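Local coordinates for protein peptidoglycan glycosyltransferase (Eggerthella lenta, PDB 4MNR) that is a penicillin-binding protein, a multi-domain cell-wall enzyme whose C-terminal domain has the fold shared with the serine beta-lactamases, at residues Ala299-Gly304 / Gly402-Glu407; Pro291-Trp296 / Pro309-Pro314; Thr194-Asp199 / Ala371-Asp376. All coordinates share one frame; numbering follows the deposited sequence. Where two conformers were deposited one is given.

Contact 1 (Ala299-Gly304 / Gly402-Glu407)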
loop_
_atom_site.group_PDB
_atom_site.type_symbol
_atom_site.label_atom_id
_atom_site.label_comp_id
_atom_site.label_asym_id
_atom_site.label_seq_id
_atom_site.Cartn_x
_atom_site.Cartn_y
_atom_site.Cartn_z
ATOM N N ALA A 299 11.193 0.560 -13.986
ATOM C CA ALA A 299 11.238 1.796 -13.212
ATOM C C ALA A 299 9.892 2.125 -12.585
ATOM O O ALA A 299 9.714 3.202 -12.005
ATOM C CB ALA A 299 11.690 2.948 -14.086
ATOM N N GLY A 300 8.935 1.218 -12.706
ATOM C CA GLY A 300 7.660 1.408 -12.042
ATOM C C GLY A 300 6.568 2.139 -12.811
ATOM O O GLY A 300 5.525 2.456 -12.233
ATOM N N GLU A 301 6.782 2.419 -14.101
ATOM C CA GLU A 301 5.772 3.125 -14.877
ATOM C C GLU A 301 5.076 2.198 -15.872
ATOM O O GLU A 301 5.732 1.547 -16.687
ATOM C CB GLU A 301 6.390 4.312 -15.625
ATOM C CG GLU A 301 6.817 5.463 -14.707
ATOM C CD GLU A 301 5.639 6.212 -14.090
ATOM O OE1 GLU A 301 4.472 5.947 -14.459
ATOM O OE2 GLU A 301 5.890 7.080 -13.234
ATOM N N PRO A 302 3.741 2.124 -15.799
ATOM C CA PRO A 302 2.961 1.287 -16.713
ATOM C C PRO A 302 2.644 1.996 -18.024
ATOM O O PRO A 302 1.593 2.631 -18.141
ATOM C CB PRO A 302 1.679 1.023 -15.925
ATOM C CG PRO A 302 1.515 2.261 -15.056
ATOM C CD PRO A 302 2.925 2.692 -14.710
ATOM N N VAL A 303 3.537 1.883 -19.001
ATOM C CA VAL A 303 3.381 2.634 -20.244
ATOM C C VAL A 303 2.790 1.816 -21.392
ATOM O O VAL A 303 2.663 2.326 -22.501
ATOM C CB VAL A 303 4.723 3.260 -20.698
ATOM C CG1 VAL A 303 5.334 4.098 -19.585
ATOM C CG2 VAL A 303 5.699 2.173 -21.138
ATOM N N GLY A 304 2.432 0.556 -21.128
ATOM C CA GLY A 304 1.824 -0.297 -22.132
ATOM C C GLY A 304 0.593 0.335 -22.737
ATOM O O GLY A 304 -0.258 0.858 -22.025
ATOM N N GLY A 402 8.927 7.473 -4.110
ATOM C CA GLY A 402 8.347 7.269 -5.407
ATOM C C GLY A 402 7.748 8.527 -5.967
ATOM O O GLY A 402 7.150 9.340 -5.259
ATOM N N THR A 403 7.935 8.689 -7.267
ATOM C CA THR A 403 7.208 9.655 -8.015
ATOM C C THR A 403 6.570 8.828 -9.124
ATOM O O THR A 403 7.222 7.977 -9.733
ATOM C CB THR A 403 8.159 10.742 -8.534
ATOM O OG1 THR A 403 8.588 11.542 -7.417
ATOM C CG2 THR A 403 7.491 11.610 -9.552
ATOM N N ALA A 404 5.275 9.019 -9.317
ATOM C CA ALA A 404 4.568 8.409 -10.439
ATOM C C ALA A 404 4.009 9.494 -11.355
ATOM O O ALA A 404 3.248 10.368 -10.931
ATOM C CB ALA A 404 3.466 7.489 -9.942
ATOM N N GLU A 405 4.409 9.436 -12.622
ATOM C CA GLU A 405 4.146 10.494 -13.585
ATOM C C GLU A 405 2.675 10.682 -13.916
ATOM O O GLU A 405 1.967 9.725 -14.207
ATOM C CB GLU A 405 4.925 10.219 -14.875
ATOM C CG GLU A 405 6.431 10.434 -14.742
ATOM C CD GLU A 405 6.806 11.905 -14.596
ATOM O OE1 GLU A 405 6.203 12.749 -15.300
ATOM O OE2 GLU A 405 7.700 12.218 -13.776
ATOM N N LYS A 406 2.217 11.928 -13.854
ATOM C CA LYS A 406 0.904 12.292 -14.373
ATOM C C LYS A 406 1.075 13.418 -15.381
ATOM O O LYS A 406 2.181 13.929 -15.566
ATOM C CB LYS A 406 -0.021 12.748 -13.253
ATOM C CG LYS A 406 -0.074 11.797 -12.080
ATOM C CD LYS A 406 -1.026 12.311 -11.039
ATOM C CE LYS A 406 -2.424 11.769 -11.250
ATOM N NZ LYS A 406 -3.255 12.057 -10.055
ATOM N N GLU A 407 -0.020 13.808 -16.024
ATOM C CA GLU A 407 0.031 14.798 -17.096
ATOM C C GLU A 407 0.703 16.110 -16.683
ATOM O O GLU A 407 1.651 16.566 -17.332
ATOM C CB GLU A 407 -1.375 15.072 -17.632
ATOM C CG GLU A 407 -1.395 15.799 -18.970
ATOM C CD GLU A 407 -0.817 14.961 -20.098
ATOM O OE1 GLU A 407 -1.030 13.729 -20.094
ATOM O OE2 GLU A 407 -0.147 15.536 -20.985
HETATM O O HOH W 1 2.122 7.203 -13.867
HETATM O O HOH W 2 8.214 7.798 -12.333
#

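Contact 2 (Pro291-Trp296 / Pro309-Pro314)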
loop_
_atom_site.group_PDB
_atom_site.type_symbol
_atom_site.label_atom_id
_atom_site.label_comp_id
_atom_site.label_asym_id
_atom_site.label_seq_id
_atom_site.Cartn_x
_atom_site.Cartn_y
_atom_site.Cartn_z
ATOM N N PRO A 291 11.097 -3.281 -25.706
ATOM C CA PRO A 291 12.148 -2.928 -24.743
ATOM C C PRO A 291 11.833 -1.635 -24.013
ATOM O O PRO A 291 12.201 -1.481 -22.854
ATOM C CB PRO A 291 13.382 -2.731 -25.631
ATOM C CG PRO A 291 13.144 -3.640 -26.779
ATOM C CD PRO A 291 11.656 -3.626 -27.025
ATOM N N TRP A 292 11.173 -0.708 -24.695
ATOM C CA TRP A 292 10.794 0.554 -24.079
ATOM C C TRP A 292 9.786 0.322 -22.944
ATOM O O TRP A 292 9.930 0.877 -21.852
ATOM C CB TRP A 292 10.215 1.484 -25.147
ATOM C CG TRP A 292 9.761 2.801 -24.626
ATOM C CD1 TRP A 292 10.544 3.852 -24.265
ATOM C CD2 TRP A 292 8.405 3.219 -24.433
ATOM N NE1 TRP A 292 9.758 4.906 -23.850
ATOM C CE2 TRP A 292 8.441 4.538 -23.950
ATOM C CE3 TRP A 292 7.164 2.602 -24.625
ATOM C CZ2 TRP A 292 7.285 5.252 -23.648
ATOM C CZ3 TRP A 292 6.018 3.309 -24.327
ATOM C CH2 TRP A 292 6.085 4.620 -23.842
ATOM N N GLU A 293 8.765 -0.498 -23.197
ATOM C CA GLU A 293 7.800 -0.833 -22.158
ATOM C C GLU A 293 8.477 -1.580 -21.005
ATOM O O GLU A 293 8.159 -1.361 -19.832
ATOM C CB GLU A 293 6.626 -1.655 -22.721
ATOM C CG GLU A 293 5.492 -1.825 -21.703
ATOM C CD GLU A 293 4.321 -2.675 -22.215
ATOM O OE1 GLU A 293 4.210 -2.882 -23.448
ATOM O OE2 GLU A 293 3.507 -3.135 -21.374
ATOM N N LEU A 294 9.411 -2.465 -21.350
ATOM C CA LEU A 294 10.134 -3.246 -20.340
ATOM C C LEU A 294 10.983 -2.345 -19.449
ATOM O O LEU A 294 10.981 -2.464 -18.216
ATOM C CB LEU A 294 11.012 -4.295 -21.036
ATOM C CG LEU A 294 12.017 -5.046 -20.149
ATOM C CD1 LEU A 294 11.330 -5.777 -18.997
ATOM C CD2 LEU A 294 12.805 -6.039 -20.996
ATOM N N ALA A 295 11.695 -1.422 -20.079
ATOM C CA ALA A 295 12.548 -0.494 -19.348
ATOM C C ALA A 295 11.731 0.357 -18.379
ATOM O O ALA A 295 12.090 0.500 -17.212
ATOM C CB ALA A 295 13.303 0.399 -20.327
ATOM N N TRP A 296 10.622 0.914 -18.859
ATOM C CA TRP A 296 9.774 1.713 -17.979
ATOM C C TRP A 296 9.104 0.893 -16.875
ATOM O O TRP A 296 8.945 1.370 -15.753
ATOM C CB TRP A 296 8.726 2.472 -18.797
ATOM C CG TRP A 296 9.225 3.808 -19.292
ATOM C CD1 TRP A 296 9.371 4.207 -20.587
ATOM C CD2 TRP A 296 9.635 4.915 -18.484
ATOM N NE1 TRP A 296 9.836 5.503 -20.639
ATOM C CE2 TRP A 296 10.014 5.955 -19.358
ATOM C CE3 TRP A 296 9.729 5.125 -17.106
ATOM C CZ2 TRP A 296 10.470 7.188 -18.896
ATOM C CZ3 TRP A 296 10.187 6.353 -16.647
ATOM C CH2 TRP A 296 10.552 7.364 -17.543
ATOM N N PRO A 309 -6.089 -2.079 -30.034
ATOM C CA PRO A 309 -6.873 -3.312 -30.151
ATOM C C PRO A 309 -5.961 -4.528 -30.264
ATOM O O PRO A 309 -4.894 -4.455 -30.870
ATOM C CB PRO A 309 -7.658 -3.107 -31.460
ATOM C CG PRO A 309 -7.734 -1.631 -31.612
ATOM C CD PRO A 309 -6.413 -1.129 -31.118
ATOM N N GLY A 310 -6.366 -5.633 -29.654
ATOM C CA GLY A 310 -5.598 -6.858 -29.750
ATOM C C GLY A 310 -4.584 -7.094 -28.646
ATOM O O GLY A 310 -3.990 -8.170 -28.587
ATOM N N ARG A 311 -4.366 -6.117 -27.766
ATOM C CA ARG A 311 -3.407 -6.334 -26.687
ATOM C C ARG A 311 -3.966 -7.330 -25.669
ATOM O O ARG A 311 -5.090 -7.180 -25.190
ATOM C CB ARG A 311 -3.006 -5.029 -26.009
ATOM C CG ARG A 311 -2.038 -5.267 -24.848
ATOM C CD ARG A 311 -1.520 -3.999 -24.255
ATOM N NE ARG A 311 -0.766 -4.276 -23.042
ATOM C CZ ARG A 311 0.546 -4.124 -22.918
ATOM N NH1 ARG A 311 1.270 -3.673 -23.940
ATOM N NH2 ARG A 311 1.128 -4.400 -21.755
ATOM N N GLU A 312 -3.176 -8.354 -25.359
ATOM C CA GLU A 312 -3.642 -9.474 -24.540
ATOM C C GLU A 312 -3.526 -9.235 -23.042
ATOM O O GLU A 312 -4.353 -9.718 -22.270
ATOM C CB GLU A 312 -2.867 -10.744 -24.900
ATOM C CG GLU A 312 -2.883 -11.086 -26.382
ATOM C CD GLU A 312 -2.035 -12.305 -26.711
ATOM O OE1 GLU A 312 -1.166 -12.669 -25.888
ATOM O OE2 GLU A 312 -2.241 -12.899 -27.792
ATOM N N SER A 313 -2.512 -8.491 -22.627
ATOM C CA SER A 313 -2.238 -8.354 -21.197
ATOM C C SER A 313 -2.358 -6.897 -20.734
ATOM O O SER A 313 -2.342 -5.984 -21.553
ATOM C CB SER A 313 -0.854 -8.936 -20.880
ATOM O OG SER A 313 0.187 -8.072 -21.299
ATOM N N PRO A 314 -2.517 -6.672 -19.417
ATOM C CA PRO A 314 -2.661 -5.287 -18.961
ATOM C C PRO A 314 -1.339 -4.536 -19.003
ATOM O O PRO A 314 -0.293 -5.156 -19.184
ATOM C CB PRO A 314 -3.109 -5.446 -17.499
ATOM C CG PRO A 314 -2.571 -6.755 -17.086
ATOM C CD PRO A 314 -2.666 -7.630 -18.306
#

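Contact 3 (Thr194-Asp199 / Ala371-Asp376)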
loop_
_atom_site.group_PDB
_atom_site.type_symbol
_atom_site.label_atom_id
_atom_site.label_comp_id
_atom_site.label_asym_id
_atom_site.label_seq_id
_atom_site.Cartn_x
_atom_site.Cartn_y
_atom_site.Cartn_z
ATOM N N THR A 194 14.757 -8.377 -7.367
ATOM C CA THR A 194 14.803 -9.412 -8.378
ATOM C C THR A 194 16.202 -9.527 -8.973
ATOM O O THR A 194 16.707 -10.627 -9.187
ATOM C CB THR A 194 13.760 -9.128 -9.484
ATOM O OG1 THR A 194 12.451 -9.143 -8.890
ATOM C CG2 THR A 194 13.818 -10.214 -10.535
ATOM N N ALA A 195 16.831 -8.379 -9.227
ATOM C CA ALA A 195 18.163 -8.370 -9.823
ATOM C C ALA A 195 19.187 -9.015 -8.892
ATOM O O ALA A 195 20.066 -9.741 -9.341
ATOM C CB ALA A 195 18.586 -6.951 -10.184
ATOM N N LEU A 196 19.072 -8.751 -7.592
ATOM C CA LEU A 196 19.996 -9.355 -6.642
ATOM C C LEU A 196 19.734 -10.853 -6.472
ATOM O O LEU A 196 20.670 -11.652 -6.418
ATOM C CB LEU A 196 19.920 -8.637 -5.287
ATOM C CG LEU A 196 20.252 -7.142 -5.295
ATOM C CD1 LEU A 196 20.202 -6.586 -3.873
ATOM C CD2 LEU A 196 21.611 -6.877 -5.937
ATOM N N GLU A 197 18.465 -11.231 -6.374
ATOM C CA GLU A 197 18.088 -12.638 -6.202
ATOM C C GLU A 197 18.563 -13.502 -7.374
ATOM O O GLU A 197 19.040 -14.631 -7.183
ATOM C CB GLU A 197 16.564 -12.758 -6.011
ATOM C CG GLU A 197 16.033 -14.192 -5.842
ATOM C CD GLU A 197 15.959 -14.662 -4.387
ATOM O OE1 GLU A 197 16.320 -13.894 -3.475
ATOM O OE2 GLU A 197 15.531 -15.814 -4.150
ATOM N N ASP A 198 18.455 -12.958 -8.584
ATOM C CA ASP A 198 18.770 -13.702 -9.802
ATOM C C ASP A 198 20.200 -13.461 -10.271
ATOM O O ASP A 198 20.612 -13.969 -11.321
ATOM C CB ASP A 198 17.797 -13.330 -10.924
ATOM C CG ASP A 198 16.375 -13.795 -10.649
ATOM O OD1 ASP A 198 16.191 -14.741 -9.851
ATOM O OD2 ASP A 198 15.438 -13.212 -11.242
ATOM N N ASP A 199 20.947 -12.682 -9.492
ATOM C CA ASP A 199 22.352 -12.386 -9.783
ATOM C C ASP A 199 22.544 -11.707 -11.138
ATOM O O ASP A 199 23.542 -11.935 -11.820
ATOM C CB ASP A 199 23.211 -13.655 -9.704
ATOM C CG ASP A 199 24.647 -13.362 -9.318
ATOM O OD1 ASP A 199 24.867 -12.437 -8.506
ATOM O OD2 ASP A 199 25.555 -14.057 -9.826
ATOM N N ALA A 371 16.613 -10.056 0.929
ATOM C CA ALA A 371 15.840 -9.046 1.647
ATOM C C ALA A 371 16.767 -8.137 2.449
ATOM O O ALA A 371 16.596 -6.928 2.462
ATOM C CB ALA A 371 14.830 -9.703 2.586
ATOM N N GLY A 372 17.749 -8.736 3.118
ATOM C CA GLY A 372 18.678 -7.973 3.928
ATOM C C GLY A 372 19.537 -7.043 3.090
ATOM O O GLY A 372 19.840 -5.928 3.510
ATOM N N ARG A 373 19.927 -7.493 1.898
ATOM C CA ARG A 373 20.770 -6.666 1.039
ATOM C C ARG A 373 19.967 -5.493 0.533
ATOM O O ARG A 373 20.477 -4.376 0.424
ATOM C CB ARG A 373 21.302 -7.467 -0.154
ATOM C CG ARG A 373 22.365 -8.485 0.218
ATOM C CD ARG A 373 22.582 -9.468 -0.916
ATOM N NE ARG A 373 23.241 -8.834 -2.056
ATOM C CZ ARG A 373 23.394 -9.416 -3.242
ATOM N NH1 ARG A 373 22.908 -10.637 -3.458
ATOM N NH2 ARG A 373 24.033 -8.777 -4.209
ATOM N N VAL A 374 18.701 -5.746 0.210
ATOM C CA VAL A 374 17.823 -4.666 -0.251
ATOM C C VAL A 374 17.566 -3.667 0.877
ATOM O O VAL A 374 17.586 -2.462 0.654
ATOM C CB VAL A 374 16.498 -5.216 -0.782
ATOM C CG1 VAL A 374 15.500 -4.069 -1.087
ATOM C CG2 VAL A 374 16.758 -6.066 -2.017
ATOM N N ARG A 375 17.332 -4.179 2.083
ATOM C CA ARG A 375 17.080 -3.314 3.231
ATOM C C ARG A 375 18.269 -2.377 3.473
ATOM O O ARG A 375 18.091 -1.200 3.780
ATOM C CB ARG A 375 16.762 -4.155 4.475
ATOM C CG ARG A 375 15.953 -3.428 5.534
ATOM C CD ARG A 375 15.261 -4.418 6.476
ATOM N NE ARG A 375 16.230 -5.240 7.196
ATOM C CZ ARG A 375 16.424 -6.538 6.982
ATOM N NH1 ARG A 375 17.343 -7.189 7.682
ATOM N NH2 ARG A 375 15.703 -7.186 6.069
ATOM N N ASP A 376 19.481 -2.892 3.301
ATOM C CA ASP A 376 20.685 -2.076 3.460
ATOM C C ASP A 376 20.759 -0.943 2.416
ATOM O O ASP A 376 21.191 0.178 2.723
ATOM C CB ASP A 376 21.938 -2.947 3.390
ATOM C CG ASP A 376 22.138 -3.803 4.645
ATOM O OD1 ASP A 376 21.484 -3.537 5.682
ATOM O OD2 ASP A 376 22.962 -4.745 4.592
HETATM O O HOH W 3 22.964 -12.283 -5.972
HETATM O O HOH W 4 24.083 -9.843 -6.961
#

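Contact 1 (Ala299-Gly304 / Gly402-Glu407)
E301 reaches from the loop after helix 291-298 to the outermost strand 398-406 and takes the backbone N-H of E405 on its carboxylate. E405 N lies 2.8 Å from E301 OE2, and the N-H points almost straight at the oxygen (172°). The donor arrives on the syn side, 22° out of the carboxylate plane. CG of E301 stands anti to the carbonyl carbon, beside the backbone N (chi1 -70°), and one bend at chi2 turns the acid across the strand edge. OE2 also rests on the backbone, 3.4 Å from A404 CA, and against the start of the E405 side chain, 3.7 Å from E405 CB. That side chain crosses E301 at about a right angle and carries its own acid off, so that E301 OE2 and E405 OE2 stay 5.5 Å apart. A water donates to E301 OE1 (2.7 Å) and to E405 O, so both carboxylate oxygens are tied to the backbone of one residue. A second water lies between E301 OE2 and T403 O. G300, with positive phi, is the C-prime residue of the Schellman motif that ends the helix just before E301. G402 and A404 pair with W413 and D411 of strand 409-418; E301 therefore serves the other edge of the strand, where the sheet ends. T403, which by sequence follows the KTG motif, bonds through its N to S185 OG, where the SxxK motif begins; a carboxylate bound to this strand edge just past KTG is consistent with the rim of a penicillin-binding protein active-site cleft.

Contact 2 (Pro291-Trp296 / Pro309-Pro314)
A bidentate, end-on salt bridge between E293 and R311 ties the loop 309-314 to the first turn of helix 291-298 in the helical part of the transpeptidase-family domain. The two side chains approach from opposite directions, and each is stretched out. E293 has its CG anti to the backbone N (chi1 -171°) and stays extended beyond it, while R311 is extended from CG to NE, which lets the charged groups meet although the nearest CA atoms of the segments, in E293 and P314, are 11.8 Å apart. Each nitrogen at the end of the guanidinium takes one oxygen. R311 NH2 is 2.7 Å from E293 OE2, which accepts on its syn lone pair, somewhat tilted from the guanidinium plane; R311 NH1 is 3.1 Å from E293 OE1, again on the syn side and close to the guanidinium plane. The pair is not coplanar: the carboxylate and guanidinium planes are 34° apart. These two groups make up the direct contact between the segments.

The loop itself holds the arginine in position. R311 NE donates to S313 O, and the second N-H of NH2 goes to P314 O, so four of the five guanidinium N-H groups are engaged here and the group can hardly rotate. S313 is anchored in turn through its OG to D286 and S283 N, and both E293 and R311 pack on P282. E293 is buried, and the arginine probably steadies its charge. P314 O is met from above its carbonyl plane, with R311 NH2 3.0 Å away and 55° out of that plane.

Contact 3 (Thr194-Asp199 / Ala371-Asp376)
The guanidinium of R373 has L196 CB over one face, 3.9 Å above the plane and offset toward the rim, and two waters in plane at its edge. L196 CD2 lies beside R373 NH2, 3.5 Å away. The two side chains approach from opposite directions; a bend at chi3 (70°) folds the arginine chain so that its flat head lies on the leucine. The other methyl of L196 turns to the helix surface: CD1 is 3.9 Å from V374 CG2 and 4.0 Å from R373 CB, and thus packs into the angle between two neighbouring residues of helix 368-384.

At the edge, one water accepts from R373 NH1 and the other from R373 NH2, at 3.0 Å in each case. Both waters also lie within hydrogen-bonding distance of D199 OD1, which is 5.7 Å from R373 NH2. D199, just past helix 188-197, has the positive phi of a Schellman motif. The direct salt bridge of R373 NH2 is with E203. E197 OE1 also bonds to T370 OG1 of helix 368-384 and to S367 N just before it. The contact thus joins a buried apolar core to a solvated charge: the leucine lies against one face of the guanidinium, while the N-H edge keeps water and acid partners that probably stabilise the cation.

Contact 3 is the buried one, packing helix 188-197 on helix 368-384 with leucine, valine and an arginine face. Contacts 1 and 2 are partly buried and polar, the first a backbone N-H donated to a carboxylate, with waters beside it, the second a direct ion pair. They touch each other: W296 O probably accepts from E301 N, V303 CG2 packs on W292, and G304 CA sits 3.4 Å from E293 OE2, so helix 291-298 and the loop after it feed both. Contact 3 touches neither, its nearest atoms about 10 to 11 Å away, although helix 368-384 directly precedes strand 398-406 of contact 1.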